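Local coordinates for protein TadZ (PDB 4LDA) that probably takes part in pilus assembly through an ATPase elsewhere in the full-length protein, this piece being its CheY-like, receiver-type N-terminal domain, at residues A[3-9]-A[26-32]; A[18-23]-A[110-114]; A[40-45]-A[71-75]. All blocks are in the same frame, centred on the assembly; numbering follows the deposited sequence.

Contact 1: A[3-9]-A[26-32]; sequences NQNFVAL and AGQVVPA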
loop_
_atom_site.group_PDB
_atom_site.type_symbol
_atom_site.label_atom_id
_atom_site.label_comp_id
_atom_site.label_asym_id
_atom_site.label_seq_id
_atom_site.Cartn_x
_atom_site.Cartn_y
_atom_site.Cartn_z
ATOM N N ASN A 3 14.715 -7.916 2.099
ATOM C CA ASN A 3 14.305 -6.925 3.119
ATOM C C ASN A 3 13.942 -5.582 2.497
ATOM O O ASN A 3 14.679 -5.028 1.693
ATOM C CB ASN A 3 15.412 -6.702 4.185
ATOM C CG ASN A 3 15.046 -5.760 5.321
ATOM O OD1 ASN A 3 15.432 -4.581 5.344
ATOM N ND2 ASN A 3 14.324 -6.270 6.307
ATOM N N GLN A 4 12.817 -5.035 2.933
ATOM C CA GLN A 4 12.276 -3.767 2.465
ATOM C C GLN A 4 11.603 -3.010 3.558
ATOM O O GLN A 4 11.182 -3.596 4.549
ATOM C CB GLN A 4 11.213 -4.031 1.375
ATOM C CG GLN A 4 11.669 -4.665 0.081
ATOM C CD GLN A 4 10.497 -5.284 -0.635
ATOM O OE1 GLN A 4 10.282 -6.512 -0.586
ATOM N NE2 GLN A 4 9.688 -4.438 -1.258
ATOM N N ASN A 5 11.370 -1.728 3.307
ATOM C CA ASN A 5 10.494 -0.909 4.126
ATOM C C ASN A 5 9.209 -0.721 3.361
ATOM O O ASN A 5 9.253 -0.511 2.148
ATOM C CB ASN A 5 11.122 0.432 4.521
ATOM C CG ASN A 5 12.192 0.345 5.568
ATOM O OD1 ASN A 5 12.123 -0.474 6.505
ATOM N ND2 ASN A 5 13.169 1.247 5.476
ATOM N N PHE A 6 8.072 -0.903 4.036
ATOM C CA PHE A 6 6.733 -0.694 3.480
ATOM C C PHE A 6 6.083 0.427 4.249
ATOM O O PHE A 6 6.338 0.545 5.452
ATOM C CB PHE A 6 5.877 -1.966 3.534
ATOM C CG PHE A 6 6.568 -3.255 3.158
ATOM C CD1 PHE A 6 6.693 -3.634 1.830
ATOM C CD2 PHE A 6 7.045 -4.117 4.134
ATOM C CE1 PHE A 6 7.328 -4.824 1.487
ATOM C CE2 PHE A 6 7.665 -5.320 3.784
ATOM C CZ PHE A 6 7.796 -5.666 2.464
ATOM N N VAL A 7 5.273 1.265 3.580
ATOM C CA VAL A 7 4.571 2.366 4.241
ATOM C C VAL A 7 3.089 1.999 4.257
ATOM O O VAL A 7 2.598 1.432 3.293
ATOM C CB VAL A 7 4.874 3.743 3.586
ATOM C CG1 VAL A 7 4.047 4.859 4.204
ATOM C CG2 VAL A 7 6.351 4.068 3.733
ATOM N N ALA A 8 2.402 2.269 5.379
ATOM C CA ALA A 8 0.997 1.929 5.528
ATOM C C ALA A 8 0.147 3.089 6.036
ATOM O O ALA A 8 0.415 3.664 7.093
ATOM C CB ALA A 8 0.850 0.763 6.482
ATOM N N LEU A 9 -0.906 3.402 5.266
ATOM C CA LEU A 9 -1.963 4.347 5.594
ATOM C C LEU A 9 -3.155 3.509 5.974
ATOM O O LEU A 9 -3.861 3.015 5.099
ATOM C CB LEU A 9 -2.262 5.309 4.433
ATOM C CG LEU A 9 -1.155 6.195 3.953
ATOM C CD1 LEU A 9 -1.491 6.760 2.587
ATOM C CD2 LEU A 9 -0.905 7.302 4.962
ATOM N N ALA A 26 9.658 -10.345 5.310
ATOM C CA ALA A 26 9.977 -9.553 4.124
ATOM C C ALA A 26 10.582 -8.181 4.448
ATOM O O ALA A 26 11.307 -7.617 3.638
ATOM C CB ALA A 26 8.724 -9.354 3.299
ATOM N N GLY A 27 10.251 -7.628 5.587
ATOM C CA GLY A 27 10.764 -6.318 5.954
ATOM C C GLY A 27 10.003 -5.665 7.073
ATOM O O GLY A 27 9.445 -6.353 7.925
ATOM N N GLN A 28 9.972 -4.318 7.068
ATOM C CA GLN A 28 9.374 -3.461 8.115
ATOM C C GLN A 28 8.211 -2.633 7.593
ATOM O O GLN A 28 8.316 -2.067 6.520
ATOM C CB GLN A 28 10.442 -2.514 8.675
ATOM C CG GLN A 28 11.639 -3.231 9.284
ATOM C CD GLN A 28 12.587 -3.831 8.278
ATOM O OE1 GLN A 28 13.028 -4.966 8.420
ATOM N NE2 GLN A 28 12.882 -3.108 7.215
ATOM N N VAL A 29 7.112 -2.556 8.351
ATOM C CA VAL A 29 5.935 -1.784 7.956
ATOM C C VAL A 29 5.949 -0.514 8.807
ATOM O O VAL A 29 5.768 -0.560 10.024
ATOM C CB VAL A 29 4.588 -2.572 8.031
ATOM C CG1 VAL A 29 3.420 -1.723 7.535
ATOM C CG2 VAL A 29 4.663 -3.883 7.231
ATOM N N VAL A 30 6.273 0.599 8.155
ATOM C CA VAL A 30 6.346 1.939 8.715
ATOM C C VAL A 30 4.954 2.562 8.640
ATOM O O VAL A 30 4.398 2.659 7.533
ATOM C CB VAL A 30 7.414 2.793 7.959
ATOM C CG1 VAL A 30 7.412 4.246 8.419
ATOM C CG2 VAL A 30 8.807 2.190 8.078
ATOM N N PRO A 31 4.353 2.962 9.784
ATOM C CA PRO A 31 3.046 3.645 9.712
ATOM C C PRO A 31 3.224 5.078 9.210
ATOM O O PRO A 31 4.272 5.673 9.435
ATOM C CB PRO A 31 2.555 3.605 11.162
ATOM C CG PRO A 31 3.812 3.610 11.983
ATOM C CD PRO A 31 4.880 2.930 11.170
ATOM N N ALA A 32 2.241 5.623 8.517
ATOM C CA ALA A 32 2.368 6.996 8.032
ATOM C C ALA A 32 1.341 7.908 8.694
ATOM O O ALA A 32 1.421 9.135 8.574
ATOM C CB ALA A 32 2.213 7.028 6.533
#

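Contact 2: A[18-23]-A[110-114]; sequences WLQNSL and ASELT. With SO4 (sulfate ion), chain J.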
loop_
_atom_site.group_PDB
_atom_site.type_symbol
_atom_site.label_atom_id
_atom_site.label_comp_id
_atom_site.label_asym_id
_atom_site.label_seq_id
_atom_site.Cartn_x
_atom_site.Cartn_y
_atom_site.Cartn_z
ATOM N N TRP A 18 -1.736 -6.486 11.432
ATOM C CA TRP A 18 -1.918 -7.530 10.423
ATOM C C TRP A 18 -0.833 -7.425 9.333
ATOM O O TRP A 18 -0.213 -8.432 8.978
ATOM C CB TRP A 18 -3.328 -7.436 9.814
ATOM C CG TRP A 18 -3.546 -8.218 8.537
ATOM C CD1 TRP A 18 -3.631 -9.574 8.400
ATOM C CD2 TRP A 18 -3.841 -7.667 7.243
ATOM N NE1 TRP A 18 -3.897 -9.896 7.094
ATOM C CE2 TRP A 18 -4.031 -8.745 6.361
ATOM C CE3 TRP A 18 -3.898 -6.360 6.731
ATOM C CZ2 TRP A 18 -4.328 -8.557 4.998
ATOM C CZ3 TRP A 18 -4.166 -6.176 5.378
ATOM C CH2 TRP A 18 -4.403 -7.263 4.533
ATOM N N LEU A 19 -0.555 -6.205 8.870
ATOM C CA LEU A 19 0.495 -5.963 7.890
ATOM C C LEU A 19 1.879 -6.274 8.460
ATOM O O LEU A 19 2.628 -7.008 7.817
ATOM C CB LEU A 19 0.466 -4.511 7.380
ATOM C CG LEU A 19 -0.686 -4.088 6.473
ATOM C CD1 LEU A 19 -0.621 -2.608 6.210
ATOM C CD2 LEU A 19 -0.690 -4.862 5.159
ATOM N N GLN A 20 2.210 -5.736 9.659
ATOM C CA GLN A 20 3.507 -5.904 10.321
ATOM C C GLN A 20 3.828 -7.361 10.616
ATOM O O GLN A 20 4.964 -7.784 10.392
ATOM C CB GLN A 20 3.572 -5.099 11.629
ATOM C CG GLN A 20 3.807 -3.619 11.383
ATOM C CD GLN A 20 3.728 -2.711 12.591
ATOM O OE1 GLN A 20 3.095 -3.019 13.602
ATOM N NE2 GLN A 20 4.235 -1.495 12.445
ATOM N N ASN A 21 2.845 -8.116 11.125
ATOM C CA ASN A 21 3.008 -9.520 11.493
ATOM C C ASN A 21 3.145 -10.403 10.276
ATOM O O ASN A 21 3.999 -11.284 10.281
ATOM C CB ASN A 21 1.830 -10.003 12.357
ATOM C CG ASN A 21 1.793 -9.415 13.759
ATOM O OD1 ASN A 21 2.804 -8.947 14.311
ATOM N ND2 ASN A 21 0.633 -9.459 14.391
ATOM N N SER A 22 2.325 -10.169 9.238
ATOM C CA SER A 22 2.347 -10.950 8.002
ATOM C C SER A 22 3.633 -10.735 7.214
ATOM O O SER A 22 4.152 -11.705 6.636
ATOM C CB SER A 22 1.154 -10.590 7.118
ATOM O OG SER A 22 -0.078 -10.771 7.793
ATOM N N LEU A 23 4.151 -9.481 7.193
ATOM C CA LEU A 23 5.307 -9.136 6.372
ATOM C C LEU A 23 6.618 -9.087 7.135
ATOM O O LEU A 23 7.621 -8.669 6.555
ATOM C CB LEU A 23 5.063 -7.764 5.705
ATOM C CG LEU A 23 3.934 -7.733 4.652
ATOM C CD1 LEU A 23 3.644 -6.318 4.185
ATOM C CD2 LEU A 23 4.263 -8.606 3.514
ATOM N N ALA A 110 -1.498 -14.549 5.823
ATOM C CA ALA A 110 -0.175 -13.937 5.729
ATOM C C ALA A 110 0.559 -14.333 4.432
ATOM O O ALA A 110 1.248 -13.496 3.859
ATOM C CB ALA A 110 0.666 -14.334 6.933
ATOM N N SER A 111 0.362 -15.583 3.950
ATOM C CA SER A 111 0.986 -16.125 2.737
ATOM C C SER A 111 0.531 -15.350 1.481
ATOM O O SER A 111 1.280 -15.293 0.504
ATOM C CB SER A 111 0.684 -17.615 2.587
ATOM O OG SER A 111 -0.707 -17.869 2.533
ATOM N N GLU A 112 -0.661 -14.725 1.527
ATOM C CA GLU A 112 -1.184 -13.924 0.430
ATOM C C GLU A 112 -0.433 -12.615 0.330
ATOM O O GLU A 112 -0.196 -12.139 -0.784
ATOM C CB GLU A 112 -2.681 -13.663 0.600
ATOM C CG GLU A 112 -3.564 -14.899 0.441
ATOM C CD GLU A 112 -5.052 -14.629 0.568
ATOM O OE1 GLU A 112 -5.536 -13.655 -0.056
ATOM O OE2 GLU A 112 -5.740 -15.424 1.250
ATOM N N LEU A 113 -0.016 -12.061 1.480
ATOM C CA LEU A 113 0.735 -10.810 1.565
ATOM C C LEU A 113 2.184 -11.017 1.170
ATOM O O LEU A 113 2.706 -10.208 0.423
ATOM C CB LEU A 113 0.651 -10.198 2.981
ATOM C CG LEU A 113 -0.465 -9.152 3.191
ATOM C CD1 LEU A 113 -1.833 -9.755 2.991
ATOM C CD2 LEU A 113 -0.406 -8.613 4.555
ATOM N N THR A 114 2.839 -12.088 1.655
ATOM C CA THR A 114 4.241 -12.406 1.311
ATOM C C THR A 114 4.335 -12.784 -0.165
ATOM O O THR A 114 5.334 -12.457 -0.807
ATOM C CB THR A 114 4.826 -13.511 2.197
ATOM O OG1 THR A 114 3.979 -14.651 2.125
ATOM C CG2 THR A 114 4.985 -13.083 3.630
HETATM S S SO4 J . -0.762 -18.603 6.309
HETATM O O1 SO4 J . -1.266 -19.533 7.324
HETATM O O2 SO4 J . -1.229 -17.252 6.640
HETATM O O3 SO4 J . 0.708 -18.603 6.286
HETATM O O4 SO4 J . -1.277 -19.029 5.004
#

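Contact 3: A[40-45]-A[71-75]; sequences LLALLD and LVSAR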
loop_
_atom_site.group_PDB
_atom_site.type_symbol
_atom_site.label_atom_id
_atom_site.label_comp_id
_atom_site.label_asym_id
_atom_site.label_seq_id
_atom_site.Cartn_x
_atom_site.Cartn_y
_atom_site.Cartn_z
ATOM N N LEU A 40 4.023 12.316 3.017
ATOM C CA LEU A 40 4.036 10.926 2.577
ATOM C C LEU A 40 5.169 10.668 1.578
ATOM O O LEU A 40 5.820 9.641 1.670
ATOM C CB LEU A 40 2.687 10.627 1.949
ATOM C CG LEU A 40 2.248 9.199 1.922
ATOM C CD1 LEU A 40 2.180 8.628 3.321
ATOM C CD2 LEU A 40 0.893 9.108 1.298
ATOM N N LEU A 41 5.440 11.618 0.663
ATOM C CA LEU A 41 6.535 11.484 -0.301
ATOM C C LEU A 41 7.887 11.534 0.416
ATOM O O LEU A 41 8.777 10.768 0.055
ATOM C CB LEU A 41 6.471 12.551 -1.405
ATOM C CG LEU A 41 5.308 12.442 -2.402
ATOM C CD1 LEU A 41 5.254 13.635 -3.282
ATOM C CD2 LEU A 41 5.367 11.160 -3.246
ATOM N N ALA A 42 8.016 12.392 1.464
ATOM C CA ALA A 42 9.214 12.509 2.314
ATOM C C ALA A 42 9.492 11.203 3.054
ATOM O O ALA A 42 10.645 10.779 3.121
ATOM C CB ALA A 42 9.043 13.630 3.316
ATOM N N LEU A 43 8.430 10.562 3.586
ATOM C CA LEU A 43 8.507 9.300 4.320
ATOM C C LEU A 43 8.860 8.110 3.390
ATOM O O LEU A 43 9.573 7.206 3.813
ATOM C CB LEU A 43 7.173 9.036 5.016
ATOM C CG LEU A 43 7.248 8.225 6.279
ATOM C CD1 LEU A 43 7.665 9.100 7.460
ATOM C CD2 LEU A 43 5.918 7.573 6.569
ATOM N N LEU A 44 8.383 8.128 2.133
ATOM C CA LEU A 44 8.711 7.111 1.141
ATOM C C LEU A 44 10.173 7.199 0.756
ATOM O O LEU A 44 10.807 6.164 0.581
ATOM C CB LEU A 44 7.826 7.240 -0.115
ATOM C CG LEU A 44 6.375 6.816 0.026
ATOM C CD1 LEU A 44 5.534 7.384 -1.084
ATOM C CD2 LEU A 44 6.228 5.307 0.122
ATOM N N ASP A 45 10.711 8.427 0.651
ATOM C CA ASP A 45 12.090 8.702 0.255
ATOM C C ASP A 45 13.095 8.314 1.336
ATOM O O ASP A 45 14.100 7.685 1.004
ATOM C CB ASP A 45 12.271 10.190 -0.094
ATOM C CG ASP A 45 11.546 10.688 -1.346
ATOM O OD1 ASP A 45 11.049 9.838 -2.138
ATOM O OD2 ASP A 45 11.487 11.923 -1.541
ATOM N N LEU A 71 0.327 10.451 -5.536
ATOM C CA LEU A 71 1.481 9.582 -5.265
ATOM C C LEU A 71 2.012 8.930 -6.535
ATOM O O LEU A 71 3.212 8.965 -6.780
ATOM C CB LEU A 71 1.125 8.466 -4.258
ATOM C CG LEU A 71 1.012 8.839 -2.814
ATOM C CD1 LEU A 71 0.250 7.786 -2.058
ATOM C CD2 LEU A 71 2.374 9.076 -2.203
ATOM N N VAL A 72 1.111 8.308 -7.314
ATOM C CA VAL A 72 1.402 7.594 -8.557
ATOM C C VAL A 72 1.966 8.614 -9.612
ATOM O O VAL A 72 2.898 8.269 -10.344
ATOM C CB VAL A 72 0.138 6.829 -9.031
ATOM C CG1 VAL A 72 0.247 6.365 -10.473
ATOM C CG2 VAL A 72 -0.132 5.638 -8.116
ATOM N N SER A 73 1.476 9.869 -9.616
ATOM C CA SER A 73 2.001 10.920 -10.494
ATOM C C SER A 73 3.450 11.259 -10.133
ATOM O O SER A 73 4.308 11.322 -11.018
ATOM C CB SER A 73 1.147 12.188 -10.418
ATOM O OG SER A 73 -0.159 11.997 -10.935
ATOM N N ALA A 74 3.714 11.455 -8.829
ATOM C CA ALA A 74 5.020 11.835 -8.301
ATOM C C ALA A 74 6.026 10.672 -8.340
ATOM O O ALA A 74 7.194 10.893 -8.654
ATOM C CB ALA A 74 4.868 12.340 -6.878
ATOM N N ARG A 75 5.593 9.456 -7.981
ATOM C CA ARG A 75 6.437 8.255 -7.955
ATOM C C ARG A 75 5.792 7.175 -8.837
ATOM O O ARG A 75 4.971 6.383 -8.363
ATOM C CB ARG A 75 6.665 7.760 -6.504
ATOM C CG ARG A 75 7.909 8.322 -5.792
ATOM C CD ARG A 75 7.826 9.806 -5.546
ATOM N NE ARG A 75 8.954 10.359 -4.796
ATOM C CZ ARG A 75 9.177 11.664 -4.686
ATOM N NH1 ARG A 75 8.385 12.534 -5.301
ATOM N NH2 ARG A 75 10.207 12.110 -3.986
#

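Contact 1: A[3-9]-A[26-32]
Asn3, Asn5 and Gln28 join their amides on one face of two parallel strands, 4-9 and 27-31. Gln28 is bent at chi2 (75°), which folds its amide back over strand 4-9 so that both ends are used. OE1 takes a bond from Asn3 ND2 at 2.8 Å, in the carbonyl plane on a lone pair. NE2 gives a nearly straight bond to Asn5 OD1, also 2.8 Å, but arrives above the Asn5 carbonyl plane; the two amides stand almost perpendicular, 83° apart. A second, weak bond runs from Gln28 NE2 to Asn3 OD1. Asn5 ND2 turns to Thr47 O, so this amide also ties to the end of helix 37-47. Further along the same face, Val7 CG1 and Leu9 CD2 both pack on the methyl of Ala32, CD2 to CB at 3.5 Å.

On the other face the Phe6 ring lies along strand 27-31. Its CZ meets Ala26 CB at the ring edge (3.9 Å), and CD2 reaches Val29 CG2 obliquely. The ring edge at CE2 comes up against the backbone of Gly27, where Gln4 O and the carbonyl O of Ala26 leave no room for a CB. Val29 turns its other branch, CG1, to Ala8 CB at 3.7 Å, and Ile117 of helix 110-121 covers Phe6 and Ala26.

Backbone bonds zigzag between the strands, Phe6 N to Gln28 O (2.8 Å) and Val30 N to Phe6 O (2.7 Å) among them. Linked through helix 13-22, the two strands form the first beta-alpha-beta unit of the receiver-like fold, with 27-31 at the edge of the parallel sheet.

Contact 2: A[18-23]-A[110-114]
Two helices on one face of the receiver-like sheet, 13-22 and 110-121, meet here, the last turn of the first against the first turn of the second. Their short axes are 9.6 Å apart at an angle of 77°, and Leu113 fills much of the interface. Its two methyls divide the work. CD2 sits over one face of the Trp18 indole in a CH-pi contact, 4.1 Å from the centroid of the six-membered ring, and also touches Leu19 CD2 and Ser22 CB, the latter at 3.6 Å. CD1 bears on the benzo part of the indole, 3.4 Å from Trp18 CZ2.

Trp18 CG lies opposite the backbone N (chi1 166°), which sends the indole out roughly square to the helix axis, to Leu113. There its NE1 bonds to Ala108 O and Tyr106 meets it edge-to-face, so the ring is held by more than the leucine. Ser22 turns its hydroxyl inward to its own helix: OG gives a 2.6 Å bond to Trp18 O, which also accepts Ser22 N from the opposite face of the carbonyl plane. That leaves the serine side chain to meet Ala110 CB by van der Waals contact, OG to CB 3.7 Å. Leu23 CD2 lies against the Leu113 backbone, while Thr114 CG2 comes 3.4 Å from Ser22 O.

At the outer end a sulfate, probably from the crystallisation liquor, is bound by Ser111 OG (2.8 Å to O4) and weakly by Ala110 N. The pairing of first and last helices over the same side of a parallel sheet is a feature of the CheY-like fold.

Contact 3: A[40-45]-A[71-75]
Leu41 lies between Leu71 and Arg75, using one methyl for both. Its CD2 touches Leu71 CD2 at 3.8 Å, the two side chains lying alongside and pointing opposite ways, and meets Arg75 CD at 3.6 Å; CD1 turns to Ala74 CB. Leu40 and Leu44 run roughly perpendicular to Leu71, whose CD1 meets Leu40 CD2 (3.7 Å) and whose CD2 meets Leu44 CD1. Leu52 of strand 51-55 touches Leu40, Leu44 and Leu71 from the sheet side.

Nearer the surface, apolar packing gives way to charge. Arg75 is bent at chi2 (66°) and then extended, so that its guanidinium passes with one face over the Leu41 side chain and presents an edge to Asp45. NH2 stands 2.8 Å from Asp45 OD2 and 3.0 Å from OD1, and NE is a longer 3.4 Å from OD1; these bonds are angled and weak individually, but together make a forked salt bridge, with carboxylate and guanidinium planes only 24° apart. Arg75 is the first residue beyond helix 61-74, and the bridge ties that end of the helix to helix 37-47. These are two neighbouring helices among those covering one face of the sheet in a CheY-like, doubly wound alpha/beta fold.

The three contacts together span the sandwich of the fold: contact 1 is part of the sheet, and contacts 2 and 3 are helix pairs on opposite sides of the chain's centre, their centres 23 Å apart and their nearest atoms about 11 Å apart. Contact 1 touches both. Toward contact 2, Gln20 NE2 lies 3.0 Å from Val29 O, probably a hydrogen bond, and Leu19 CD1 packs on Ala8 CB at 3.7 Å. Toward contact 3, Leu40 CD2 meets Leu9 CD1 and Leu40 CD1 meets Ala32 CB, each at 3.6 Å. Of the three, contact 2 alone includes the sulfate, which probably comes from the crystallisation liquor and marks no known active site.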